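Local coordinates for protein endoglucanase (Uncultured bacterium, PDB 3X17) that hydrolyses internal beta-1,4-glucosidic bonds of cellulose as a family 9 endoglucanase with an N-terminal Ig-like domain and an (alpha/alpha)6-barrel fold, at residues K196-Y201 against V550-H555. Coordinates in Å, arbitrary orientation, origin at the centre of the assembly. Residue numbers count along the deposited sequence, not the author numbering.
Sequences KAYELY and VFVAAH
In the (alpha/alpha)6 barrel of this family 9 glycoside hydrolase, the C-terminal end of helix 184-200 packs beside the last helix of the chain, 543-558, bringing together parts of the barrel far apart in sequence. The two short helical segments run nearly parallel, crossing at -17° with their axes 9.1 Å apart at closest approach. Ala197 sits opposite Phe551, CA to CA 4.7 Å, and Tyr201 CA is 6.4 Å from Ala554 CA. The small Ala197 permits this approach: its CA is 3.6 Å from Phe551 CD2, and its CB is 4.2 Å from Val550 CG1. Phe551, chi1 t, lays its ring alongside helix 184-200, where Leu200 CD1 meets the ring edge at Phe551 CZ, 3.8 Å away. Met444 and Leu447 of helix 435-452 also pack on this ring. Tyr201 is the first residue to leave helical geometry (phi/psi -130/54), although its N still bonds to Ala197 O at 2.9 Å. Its chi1, m, swings the phenol across to helix 543-558, where it points an edge at the face of Phe551 in a T-shaped pair, centroids 5.5 Å apart and planes at 64°. Tyr201 CD2 rests 3.9 Å from Ala554 CB, while His555 CA makes a CH-pi contact 3.7 Å from the Tyr201 ring centroid. On the flank of helix 184-200, Lys196 NZ forms salt bridges with Glu199 OE1, at 2.7 Å, and Asp386. The aromatic cluster ends in a polar link: Tyr201 OH hydrogen-bonds His555 ND1 at 2.7 Å, near the imidazole plane.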
loop_
_atom_site.group_PDB
_atom_site.type_symbol
_atom_site.label_atom_id
_atom_site.label_comp_id
_atom_site.label_asym_id
_atom_site.label_seq_id
_atom_site.Cartn_x
_atom_site.Cartn_y
_atom_site.Cartn_z
ATOM N N LYS A 196 -3.562 10.382 4.668
ATOM C CA LYS A 196 -4.078 9.913 5.954
ATOM C C LYS A 196 -2.935 9.507 6.863
ATOM O O LYS A 196 -3.016 9.678 8.074
ATOM C CB LYS A 196 -5.001 8.711 5.712
ATOM C CG LYS A 196 -5.981 8.448 6.811
ATOM C CD LYS A 196 -6.853 9.672 7.095
ATOM C CE LYS A 196 -7.350 9.597 8.541
ATOM N NZ LYS A 196 -7.948 10.909 8.948
ATOM N N ALA A 197 -1.919 8.853 6.291
ATOM C CA ALA A 197 -0.691 8.583 7.020
ATOM C C ALA A 197 -0.153 9.874 7.644
ATOM O O ALA A 197 0.291 9.876 8.795
ATOM C CB ALA A 197 0.361 7.973 6.104
ATOM N N TYR A 198 -0.066 10.924 6.839
ATOM C CA TYR A 198 0.488 12.154 7.334
ATOM C C TYR A 198 -0.413 12.765 8.394
ATOM O O TYR A 198 0.055 13.174 9.441
ATOM C CB TYR A 198 0.749 13.179 6.233
ATOM C CG TYR A 198 1.114 14.534 6.833
ATOM C CD1 TYR A 198 2.419 14.789 7.285
ATOM C CD2 TYR A 198 0.128 15.476 7.112
ATOM C CE1 TYR A 198 2.748 16.002 7.879
ATOM C CE2 TYR A 198 0.437 16.669 7.769
ATOM C CZ TYR A 198 1.739 16.916 8.149
ATOM O OH TYR A 198 2.029 18.089 8.764
ATOM N N GLU A 199 -1.712 12.776 8.135
ATOM C CA GLU A 199 -2.684 13.361 9.053
ATOM C C GLU A 199 -2.651 12.710 10.441
ATOM O O GLU A 199 -2.744 13.386 11.447
ATOM C CB GLU A 199 -4.095 13.218 8.467
ATOM C CG GLU A 199 -5.156 14.017 9.215
ATOM C CD GLU A 199 -6.426 14.146 8.414
ATOM O OE1 GLU A 199 -6.886 13.127 7.838
ATOM O OE2 GLU A 199 -6.991 15.262 8.377
ATOM N N LEU A 200 -2.590 11.389 10.479
ATOM C CA LEU A 200 -2.563 10.656 11.736
ATOM C C LEU A 200 -1.174 10.638 12.373
ATOM O O LEU A 200 -1.070 10.676 13.583
ATOM C CB LEU A 200 -3.097 9.217 11.555
ATOM C CG LEU A 200 -4.619 9.156 11.430
ATOM C CD1 LEU A 200 -5.096 7.732 11.065
ATOM C CD2 LEU A 200 -5.296 9.701 12.741
ATOM N N TYR A 201 -0.118 10.699 11.571
ATOM C CA TYR A 201 1.239 10.593 12.118
ATOM C C TYR A 201 2.183 11.699 11.642
ATOM O O TYR A 201 3.268 11.417 11.141
ATOM C CB TYR A 201 1.826 9.217 11.781
ATOM C CG TYR A 201 0.869 8.063 12.070
ATOM C CD1 TYR A 201 0.509 7.745 13.367
ATOM C CD2 TYR A 201 0.321 7.310 11.039
ATOM C CE1 TYR A 201 -0.375 6.708 13.633
ATOM C CE2 TYR A 201 -0.528 6.256 11.289
ATOM C CZ TYR A 201 -0.888 5.965 12.580
ATOM O OH TYR A 201 -1.734 4.914 12.829
ATOM N N VAL A 550 3.318 2.615 3.586
ATOM C CA VAL A 550 3.687 3.893 4.181
ATOM C C VAL A 550 2.794 4.191 5.400
ATOM O O VAL A 550 3.295 4.638 6.421
ATOM C CB VAL A 550 3.563 5.068 3.162
ATOM C CG1 VAL A 550 3.568 6.442 3.887
ATOM C CG2 VAL A 550 4.696 5.007 2.139
ATOM N N PHE A 551 1.491 3.879 5.316
ATOM C CA PHE A 551 0.594 4.080 6.469
ATOM C C PHE A 551 0.989 3.277 7.710
ATOM O O PHE A 551 1.201 3.844 8.798
ATOM C CB PHE A 551 -0.872 3.827 6.103
ATOM C CG PHE A 551 -1.843 4.156 7.225
ATOM C CD1 PHE A 551 -2.154 3.213 8.195
ATOM C CD2 PHE A 551 -2.412 5.418 7.323
ATOM C CE1 PHE A 551 -3.040 3.509 9.221
ATOM C CE2 PHE A 551 -3.283 5.724 8.350
ATOM C CZ PHE A 551 -3.612 4.761 9.293
ATOM N N VAL A 552 1.165 1.973 7.539
ATOM C CA VAL A 552 1.425 1.122 8.687
ATOM C C VAL A 552 2.821 1.384 9.251
ATOM O O VAL A 552 2.994 1.506 10.468
ATOM C CB VAL A 552 1.176 -0.384 8.388
ATOM C CG1 VAL A 552 1.399 -1.214 9.640
ATOM C CG2 VAL A 552 -0.254 -0.583 7.920
ATOM N N ALA A 553 3.766 1.668 8.356
ATOM C CA ALA A 553 5.125 1.948 8.757
ATOM C C ALA A 553 5.158 3.253 9.558
ATOM O O ALA A 553 5.897 3.364 10.566
ATOM C CB ALA A 553 6.029 2.046 7.542
ATOM N N ALA A 554 4.371 4.234 9.116
ATOM C CA ALA A 554 4.350 5.529 9.802
ATOM C C ALA A 554 3.808 5.402 11.243
ATOM O O ALA A 554 4.318 6.044 12.160
ATOM C CB ALA A 554 3.548 6.552 9.011
ATOM N N HIS A 555 2.814 4.538 11.445
ATOM C CA HIS A 555 2.353 4.230 12.790
ATOM C C HIS A 555 3.503 3.782 13.710
ATOM O O HIS A 555 3.645 4.264 14.833
ATOM C CB HIS A 555 1.248 3.175 12.778
ATOM C CG HIS A 555 0.724 2.852 14.151
ATOM N ND1 HIS A 555 -0.380 3.479 14.697
ATOM C CD2 HIS A 555 1.198 2.018 15.110
ATOM C CE1 HIS A 555 -0.569 3.033 15.927
ATOM N NE2 HIS A 555 0.373 2.149 16.204
#